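Local structure of sortase-like protein (Streptococcus suis, 3RE9) at residues L13-S18 / V143-D148; E39-I44 / E64-K69; P50-K55 / T106-G111. The protein is a class C sortase, probably a cysteine transpeptidase that joins pilin subunits through their sorting signals, captured here in an open form. One frame throughout, in Å; residues are numbered along the deposited sequence.

Contact 1 of 3, residues L13-S18 / V143-D148; sequences LNNVVS and VKPGQD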
loop_
_atom_site.group_PDB
_atom_site.type_symbol
_atom_site.label_atom_id
_atom_site.label_comp_id
_atom_site.label_asym_id
_atom_site.label_seq_id
_atom_site.Cartn_x
_atom_site.Cartn_y
_atom_site.Cartn_z
ATOM N N LEU A 13 4.798 -12.985 5.155
ATOM C CA LEU A 13 3.376 -12.794 5.378
ATOM C C LEU A 13 2.608 -13.945 4.732
ATOM O O LEU A 13 1.831 -14.648 5.407
ATOM C CB LEU A 13 2.889 -11.446 4.816
ATOM C CG LEU A 13 3.556 -10.124 5.217
ATOM C CD1 LEU A 13 2.939 -8.966 4.460
ATOM C CD2 LEU A 13 3.518 -9.861 6.718
ATOM N N ASN A 14 2.876 -14.149 3.439
ATOM C CA ASN A 14 2.063 -14.998 2.556
ATOM C C ASN A 14 1.846 -16.471 2.984
ATOM O O ASN A 14 2.626 -17.023 3.762
ATOM C CB ASN A 14 2.524 -14.865 1.092
ATOM C CG ASN A 14 3.979 -15.255 0.886
ATOM O OD1 ASN A 14 4.413 -16.335 1.303
ATOM N ND2 ASN A 14 4.729 -14.389 0.214
ATOM N N ASN A 15 0.782 -17.074 2.442
ATOM C CA ASN A 15 0.167 -18.319 2.954
ATOM C C ASN A 15 1.126 -19.440 3.384
ATOM O O ASN A 15 1.144 -19.819 4.565
ATOM C CB ASN A 15 -0.920 -18.844 1.983
ATOM C CG ASN A 15 -2.038 -17.822 1.727
ATOM O OD1 ASN A 15 -1.884 -16.631 2.016
ATOM N ND2 ASN A 15 -3.163 -18.283 1.179
ATOM N N VAL A 16 1.921 -19.967 2.452
ATOM C CA VAL A 16 2.861 -21.038 2.809
ATOM C C VAL A 16 4.265 -20.492 3.155
ATOM O O VAL A 16 4.942 -19.894 2.318
ATOM C CB VAL A 16 2.889 -22.184 1.746
ATOM C CG1 VAL A 16 3.742 -23.362 2.234
ATOM C CG2 VAL A 16 1.455 -22.657 1.423
ATOM N N VAL A 17 4.669 -20.711 4.405
ATOM C CA VAL A 17 5.935 -20.214 4.967
ATOM C C VAL A 17 6.792 -21.394 5.472
ATOM O O VAL A 17 6.307 -22.234 6.235
ATOM C CB VAL A 17 5.652 -19.176 6.105
ATOM C CG1 VAL A 17 6.856 -19.002 7.057
ATOM C CG2 VAL A 17 5.225 -17.842 5.516
ATOM N N SER A 18 8.059 -21.451 5.051
ATOM C CA SER A 18 8.920 -22.612 5.328
ATOM C C SER A 18 9.558 -22.644 6.734
ATOM O O SER A 18 10.112 -21.637 7.207
ATOM C CB SER A 18 9.989 -22.765 4.232
ATOM O OG SER A 18 9.400 -23.090 2.976
ATOM N N VAL A 143 -3.370 -11.071 1.230
ATOM C CA VAL A 143 -2.478 -11.490 0.166
ATOM C C VAL A 143 -3.151 -12.608 -0.648
ATOM O O VAL A 143 -3.592 -13.633 -0.105
ATOM C CB VAL A 143 -1.100 -11.951 0.706
ATOM C CG1 VAL A 143 -0.243 -12.442 -0.419
ATOM C CG2 VAL A 143 -0.359 -10.819 1.458
ATOM N N LYS A 144 -3.238 -12.401 -1.951
ATOM C CA LYS A 144 -3.791 -13.411 -2.838
ATOM C C LYS A 144 -2.632 -14.105 -3.510
ATOM O O LYS A 144 -1.872 -13.464 -4.215
ATOM C CB LYS A 144 -4.769 -12.773 -3.816
ATOM C CG LYS A 144 -5.975 -12.224 -3.047
ATOM C CD LYS A 144 -6.495 -10.911 -3.579
ATOM C CE LYS A 144 -7.787 -10.578 -2.860
ATOM N NZ LYS A 144 -7.678 -10.627 -1.342
ATOM N N PRO A 145 -2.440 -15.400 -3.200
ATOM C CA PRO A 145 -1.250 -16.152 -3.623
ATOM C C PRO A 145 -0.982 -16.124 -5.117
ATOM O O PRO A 145 -1.917 -16.270 -5.921
ATOM C CB PRO A 145 -1.520 -17.594 -3.143
ATOM C CG PRO A 145 -2.926 -17.601 -2.613
ATOM C CD PRO A 145 -3.321 -16.195 -2.320
ATOM N N GLY A 146 0.289 -15.945 -5.478
ATOM C CA GLY A 146 0.696 -15.955 -6.863
ATOM C C GLY A 146 0.383 -14.642 -7.530
ATOM O O GLY A 146 0.693 -14.462 -8.703
ATOM N N GLN A 147 -0.206 -13.705 -6.787
ATOM C CA GLN A 147 -0.618 -12.414 -7.370
ATOM C C GLN A 147 -0.035 -11.145 -6.742
ATOM O O GLN A 147 0.738 -11.211 -5.789
ATOM C CB GLN A 147 -2.142 -12.343 -7.467
ATOM C CG GLN A 147 -2.671 -13.120 -8.691
ATOM C CD GLN A 147 -4.136 -13.262 -8.682
ATOM O OE1 GLN A 147 -4.692 -13.975 -7.884
ATOM N NE2 GLN A 147 -4.790 -12.550 -9.574
ATOM N N ASP A 148 -0.412 -10.002 -7.298
ATOM C CA ASP A 148 0.277 -8.717 -7.066
ATOM C C ASP A 148 -0.731 -7.554 -7.082
ATOM O O ASP A 148 -1.055 -7.006 -8.148
ATOM C CB ASP A 148 1.399 -8.537 -8.113
ATOM C CG ASP A 148 2.174 -7.246 -7.953
ATOM O OD1 ASP A 148 3.246 -7.080 -8.590
ATOM O OD2 ASP A 148 1.732 -6.382 -7.201
#

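Contact 2 of 3, residues E39-I44 / E64-K69; sequences ELHEKI and ETVLQK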
loop_
_atom_site.group_PDB
_atom_site.type_symbol
_atom_site.label_atom_id
_atom_site.label_comp_id
_atom_site.label_asym_id
_atom_site.label_seq_id
_atom_site.Cartn_x
_atom_site.Cartn_y
_atom_site.Cartn_z
ATOM N N GLU A 39 9.760 2.682 13.201
ATOM C CA GLU A 39 10.265 3.496 14.297
ATOM C C GLU A 39 10.599 4.897 13.778
ATOM O O GLU A 39 10.469 5.889 14.492
ATOM C CB GLU A 39 11.479 2.798 14.906
ATOM C CG GLU A 39 12.123 3.430 16.120
ATOM C CD GLU A 39 13.404 2.646 16.528
ATOM O OE1 GLU A 39 13.716 1.603 15.876
ATOM O OE2 GLU A 39 14.101 3.069 17.489
ATOM N N LEU A 40 10.986 4.986 12.515
ATOM C CA LEU A 40 11.452 6.257 11.971
ATOM C C LEU A 40 10.498 6.971 11.037
ATOM O O LEU A 40 10.912 7.953 10.418
ATOM C CB LEU A 40 12.793 6.064 11.249
ATOM C CG LEU A 40 13.984 5.749 12.138
ATOM C CD1 LEU A 40 14.923 4.883 11.368
ATOM C CD2 LEU A 40 14.644 7.034 12.570
ATOM N N HIS A 41 9.246 6.507 10.937
ATOM C CA HIS A 41 8.258 7.054 9.978
ATOM C C HIS A 41 8.881 7.249 8.607
ATOM O O HIS A 41 8.635 8.272 7.926
ATOM C CB HIS A 41 7.665 8.378 10.464
ATOM C CG HIS A 41 7.297 8.357 11.904
ATOM N ND1 HIS A 41 8.032 9.011 12.865
ATOM C CD2 HIS A 41 6.310 7.707 12.558
ATOM C CE1 HIS A 41 7.503 8.778 14.052
ATOM N NE2 HIS A 41 6.449 8.000 13.890
ATOM N N GLU A 42 9.705 6.272 8.227
ATOM C CA GLU A 42 10.583 6.402 7.087
ATOM C C GLU A 42 9.836 6.519 5.783
ATOM O O GLU A 42 8.910 5.751 5.525
ATOM C CB GLU A 42 11.543 5.218 7.021
ATOM C CG GLU A 42 12.549 5.326 5.889
ATOM C CD GLU A 42 13.686 4.381 6.046
ATOM O OE1 GLU A 42 13.735 3.404 5.265
ATOM O OE2 GLU A 42 14.507 4.600 6.970
ATOM N N LYS A 43 10.259 7.478 4.957
ATOM C CA LYS A 43 9.671 7.683 3.623
ATOM C C LYS A 43 9.975 6.499 2.692
ATOM O O LYS A 43 11.117 6.072 2.569
ATOM C CB LYS A 43 10.154 9.011 3.028
ATOM C CG LYS A 43 9.357 9.476 1.851
ATOM C CD LYS A 43 10.063 10.601 1.138
ATOM C CE LYS A 43 9.289 11.003 -0.107
ATOM N NZ LYS A 43 9.380 12.446 -0.452
ATOM N N ILE A 44 8.947 5.953 2.058
ATOM C CA ILE A 44 9.142 4.842 1.128
ATOM C C ILE A 44 9.198 5.311 -0.323
ATOM O O ILE A 44 10.007 4.809 -1.113
ATOM C CB ILE A 44 8.061 3.753 1.269
ATOM C CG1 ILE A 44 8.158 3.037 2.627
ATOM C CG2 ILE A 44 8.193 2.738 0.112
ATOM C CD1 ILE A 44 6.950 2.128 2.921
ATOM N N GLU A 64 0.002 8.928 13.404
ATOM C CA GLU A 64 -0.562 10.231 13.066
ATOM C C GLU A 64 0.456 11.237 12.526
ATOM O O GLU A 64 0.079 12.158 11.788
ATOM C CB GLU A 64 -1.413 10.810 14.195
ATOM C CG GLU A 64 -2.495 11.786 13.681
ATOM C CD GLU A 64 -3.506 11.177 12.669
ATOM O OE1 GLU A 64 -4.005 10.030 12.862
ATOM O OE2 GLU A 64 -3.831 11.891 11.690
ATOM N N THR A 65 1.735 11.031 12.856
ATOM C CA THR A 65 2.848 11.774 12.233
ATOM C C THR A 65 2.773 11.602 10.735
ATOM O O THR A 65 2.856 12.576 9.989
ATOM C CB THR A 65 4.244 11.264 12.678
ATOM O OG1 THR A 65 4.299 11.174 14.102
ATOM C CG2 THR A 65 5.325 12.210 12.230
ATOM N N VAL A 66 2.619 10.357 10.307
ATOM C CA VAL A 66 2.540 10.028 8.904
ATOM C C VAL A 66 1.254 10.541 8.282
ATOM O O VAL A 66 1.288 11.216 7.236
ATOM C CB VAL A 66 2.713 8.507 8.704
ATOM C CG1 VAL A 66 2.138 8.045 7.392
ATOM C CG2 VAL A 66 4.203 8.140 8.827
ATOM N N LEU A 67 0.124 10.260 8.942
ATOM C CA LEU A 67 -1.185 10.513 8.358
ATOM C C LEU A 67 -1.543 11.998 8.290
ATOM O O LEU A 67 -2.437 12.393 7.515
ATOM C CB LEU A 67 -2.272 9.673 9.059
ATOM C CG LEU A 67 -2.180 8.140 8.959
ATOM C CD1 LEU A 67 -3.436 7.490 9.455
ATOM C CD2 LEU A 67 -1.906 7.648 7.542
ATOM N N GLN A 68 -0.845 12.810 9.094
ATOM C CA GLN A 68 -0.967 14.278 9.046
ATOM C C GLN A 68 -0.230 14.927 7.860
ATOM O O GLN A 68 -0.657 15.976 7.376
ATOM C CB GLN A 68 -0.505 14.922 10.363
ATOM C CG GLN A 68 -1.468 14.714 11.543
ATOM C CD GLN A 68 -2.849 15.274 11.256
ATOM O OE1 GLN A 68 -2.973 16.389 10.731
ATOM N NE2 GLN A 68 -3.898 14.497 11.567
ATOM N N LYS A 69 0.844 14.303 7.380
ATOM C CA LYS A 69 1.653 14.876 6.304
ATOM C C LYS A 69 1.646 14.102 4.977
ATOM O O LYS A 69 2.217 14.572 3.996
ATOM C CB LYS A 69 3.099 15.039 6.768
ATOM C CG LYS A 69 3.712 13.729 7.187
ATOM C CD LYS A 69 5.172 13.840 7.432
ATOM C CE LYS A 69 5.743 12.462 7.577
ATOM N NZ LYS A 69 7.106 12.559 8.148
#

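Contact 3 of 3, residues P50-K55 / T106-G111; sequences PKIEVK and TKVKIG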
loop_
_atom_site.group_PDB
_atom_site.type_symbol
_atom_site.label_atom_id
_atom_site.label_comp_id
_atom_site.label_asym_id
_atom_site.label_seq_id
_atom_site.Cartn_x
_atom_site.Cartn_y
_atom_site.Cartn_z
ATOM N N PRO A 50 -3.224 9.937 -11.423
ATOM C CA PRO A 50 -3.313 10.992 -12.454
ATOM C C PRO A 50 -4.700 11.617 -12.639
ATOM O O PRO A 50 -4.799 12.833 -12.769
ATOM C CB PRO A 50 -2.866 10.282 -13.729
ATOM C CG PRO A 50 -2.089 9.077 -13.246
ATOM C CD PRO A 50 -2.659 8.677 -11.950
ATOM N N LYS A 51 -5.750 10.810 -12.621
ATOM C CA LYS A 51 -7.104 11.302 -12.896
ATOM C C LYS A 51 -7.742 12.172 -11.779
ATOM O O LYS A 51 -8.670 12.965 -12.044
ATOM C CB LYS A 51 -8.031 10.151 -13.306
ATOM C CG LYS A 51 -8.111 9.948 -14.818
ATOM C CD LYS A 51 -8.967 8.751 -15.154
ATOM C CE LYS A 51 -8.621 8.201 -16.533
ATOM N NZ LYS A 51 -8.853 6.712 -16.596
ATOM N N ILE A 52 -7.255 12.022 -10.550
ATOM C CA ILE A 52 -7.629 12.941 -9.476
ATOM C C ILE A 52 -6.511 13.921 -9.123
ATOM O O ILE A 52 -6.639 14.725 -8.208
ATOM C CB ILE A 52 -8.215 12.216 -8.253
ATOM C CG1 ILE A 52 -7.239 11.176 -7.703
ATOM C CG2 ILE A 52 -9.567 11.602 -8.637
ATOM C CD1 ILE A 52 -7.762 10.410 -6.503
ATOM N N GLU A 53 -5.430 13.852 -9.910
ATOM C CA GLU A 53 -4.252 14.713 -9.777
ATOM C C GLU A 53 -3.610 14.617 -8.414
ATOM O O GLU A 53 -3.230 15.616 -7.833
ATOM C CB GLU A 53 -4.569 16.179 -10.118
ATOM C CG GLU A 53 -4.816 16.469 -11.622
ATOM C CD GLU A 53 -5.051 17.969 -11.928
ATOM O OE1 GLU A 53 -5.699 18.686 -11.115
ATOM O OE2 GLU A 53 -4.595 18.436 -13.001
ATOM N N VAL A 54 -3.483 13.398 -7.914
ATOM C CA VAL A 54 -2.860 13.155 -6.623
ATOM C C VAL A 54 -1.424 12.624 -6.839
ATOM O O VAL A 54 -1.176 11.763 -7.707
ATOM C CB VAL A 54 -3.735 12.189 -5.756
ATOM C CG1 VAL A 54 -2.919 11.510 -4.663
ATOM C CG2 VAL A 54 -4.943 12.917 -5.182
ATOM N N LYS A 55 -0.492 13.198 -6.075
ATOM C CA LYS A 55 0.896 12.737 -5.989
ATOM C C LYS A 55 1.402 13.037 -4.579
ATOM O O LYS A 55 1.693 14.173 -4.226
ATOM C CB LYS A 55 1.766 13.372 -7.080
ATOM C CG LYS A 55 3.122 12.743 -7.263
ATOM C CD LYS A 55 3.554 12.844 -8.699
ATOM C CE LYS A 55 5.044 13.221 -8.862
ATOM N NZ LYS A 55 6.034 12.197 -8.437
ATOM N N THR A 106 -13.001 8.621 -3.898
ATOM C CA THR A 106 -14.370 8.327 -4.265
ATOM C C THR A 106 -14.626 8.558 -5.769
ATOM O O THR A 106 -15.547 7.993 -6.331
ATOM C CB THR A 106 -15.386 9.139 -3.400
ATOM O OG1 THR A 106 -14.965 10.504 -3.295
ATOM C CG2 THR A 106 -15.494 8.560 -2.016
ATOM N N LYS A 107 -13.791 9.367 -6.411
ATOM C CA LYS A 107 -13.901 9.638 -7.831
ATOM C C LYS A 107 -13.123 8.647 -8.713
ATOM O O LYS A 107 -13.177 8.738 -9.944
ATOM C CB LYS A 107 -13.440 11.065 -8.125
ATOM C CG LYS A 107 -14.233 12.174 -7.399
ATOM C CD LYS A 107 -13.606 13.564 -7.631
ATOM C CE LYS A 107 -14.282 14.646 -6.754
ATOM N NZ LYS A 107 -14.441 14.332 -5.237
ATOM N N VAL A 108 -12.393 7.717 -8.106
ATOM C CA VAL A 108 -11.637 6.726 -8.870
ATOM C C VAL A 108 -12.585 5.659 -9.427
ATOM O O VAL A 108 -13.494 5.218 -8.734
ATOM C CB VAL A 108 -10.512 6.078 -8.034
ATOM C CG1 VAL A 108 -9.781 5.027 -8.846
ATOM C CG2 VAL A 108 -9.526 7.131 -7.564
ATOM N N LYS A 109 -12.351 5.276 -10.684
ATOM C CA LYS A 109 -13.132 4.260 -11.405
ATOM C C LYS A 109 -12.325 2.988 -11.692
ATOM O O LYS A 109 -11.079 2.974 -11.749
ATOM C CB LYS A 109 -13.602 4.742 -12.810
ATOM C CG LYS A 109 -13.580 6.217 -13.121
ATOM C CD LYS A 109 -13.763 6.404 -14.609
ATOM C CE LYS A 109 -13.372 7.809 -15.033
ATOM N NZ LYS A 109 -14.590 8.696 -14.923
ATOM N N ILE A 110 -13.082 1.933 -11.961
ATOM C CA ILE A 110 -12.530 0.707 -12.456
ATOM C C ILE A 110 -11.950 1.021 -13.848
ATOM O O ILE A 110 -12.552 1.770 -14.659
ATOM C CB ILE A 110 -13.596 -0.438 -12.373
ATOM C CG1 ILE A 110 -13.750 -0.845 -10.883
ATOM C CG2 ILE A 110 -13.209 -1.612 -13.274
ATOM C CD1 ILE A 110 -14.725 -1.966 -10.544
ATOM N N GLY A 111 -10.742 0.523 -14.094
ATOM C CA GLY A 111 -10.086 0.792 -15.363
ATOM C C GLY A 111 -9.026 1.846 -15.246
ATOM O O GLY A 111 -8.165 1.917 -16.114
#

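Contact 1 of 3, residues L13-S18 / V143-D148
The flat carboxamide of N15 meets the pyrrolidine ring of P145 obliquely, its ND2 lying 3.9 Å from P145 CG, while OD1 stays 4.1 Å from V143 O. Neither approach is a hydrogen bond, so N15 rests on the proline by van der Waals contact. P145 belongs to a type II beta turn running from K144 to Q147, closed by a backbone bond of 3.1 Å from Q147 N to K144 O. Proline suits the second position because its ring already fixes phi near the value needed there, and G146 suits the third, where phi is positive (79°). The turn precedes strand 148-156 of the sortase beta fold; the opposing residues link helix 3-11 to helix 21-39, in the N-terminal region, which in class C sortases usually holds the lid. D148 ties the turn down, with a salt bridge from OD1 to R171 and a hydrogen bond from OD2 to Y125 OH. D85 takes a hydrogen bond from G146 N on its OD1, and the side chains of N14 and P145 both touch D85, which lies between the two loops. The other contact is apolar. A chi1 of 59° sets the amide of N14 over its own backbone, and CB nonetheless comes to V143, which offers a methyl for a small apolar contact at the surface: N14 CB lies 4.0 Å from V143 CG1.

Contact 2 of 3, residues E39-I44 / E64-K69
On the helix whose T65 and V66 meet H41, the carboxylate atom E64 OE2 is gripped twice: Q68 NE2 donates to it over 2.6 Å, and H93 NE2 forms a further hydrogen bond. The Q68 bond bends to 143° at the hydrogen and reaches the anti side of the carboxylate, somewhat out of its plane; it links successive helical turns. Across the contact there is no hydrogen bond; a CH-pi contact and methyl packing make it. T65 stands over one face of the imidazole of H41, the two side chains crossing at about a right angle, and its CB lies 4.1 Å from the ring centroid, 9° off the normal. T65 OG1 hangs over the same face, 3.8 Å from H41 NE2. E39 O lies over the opposite face, offset toward the rim. With CG anti to the carbonyl carbon (chi1 -44°), the ring is set facing T65, while H41 CB, placed by the backbone, lies 3.8 Å from V66 CG2. Threonine suits an exposed helix face that must offer carbon to a ring, valine the buried side beneath. H41, with positive phi, is the C-prime residue of a Schellman motif ending helix 21-39. That turn leads into strand 43-49; backbone bonds of E42 with A60 and of I44 with V58 join this run to strand 54-60, while V66 of helix 64-69 packs on its Y59.

Contact 3 of 3, residues P50-K55 / T106-G111
The nearest CA pair, I52 and K107, is 7.3 Å apart, and no hydrogen bond joins the two backbones, so side chains alone make the contact. I52 makes the close contacts from its side, with K51 adding a looser one. I52 CG1 sits between the backbone N and the carbonyl carbon (chi1 57°), the crowded position, which spreads the two branches toward different partners. CG2 meets K107 CB at 3.9 Å, the side chains slanting across each other, and CD1 at the end of the longer branch reaches V108 CG2, also 3.9 Å away, at about a right angle. Isoleucine suits a place that must serve two neighbours at once. K107 lends only the base of its chain: the rest turns away and its NZ forms a salt bridge with D104. V108 is buried, its compact methyls also meeting V127 and V167. D112 lies beside the patch, binding K51 NZ through OD1 and accepting a hydrogen bond from K109 N on OD2. I52 lies in the turn joining strands 43-49 and 54-60; a G1 beta bulge, with E53 and V54 opposite I49, sits at the start of strand 54-60. Across from it, the loop leading to strand 113-117 runs alongside strands 122-133 and 163-172, so the contact sets the hairpin turn against that neighbouring part of the sheet.

How the contacts relate
Contact 1 is a surface meeting of two loops, with no buried residue among those that touch, whereas contacts 2 and 3 are partly buried, each with one buried valine (V66, V108). None has a hydrogen bond across it. Contact 1 rests on a surface amide against a proline and a methyl against a methylene, contact 2 on an imidazole face, and contact 3 on aliphatic branches. Contacts 2 and 3 share the neighbouring strands 43-49 and 54-60: one lies where the first strand begins and the second leads on to a helix, the other at the turn between them. Their centres are 23 Å apart, while contact 1 lies on the opposite side of the chain's centre from both.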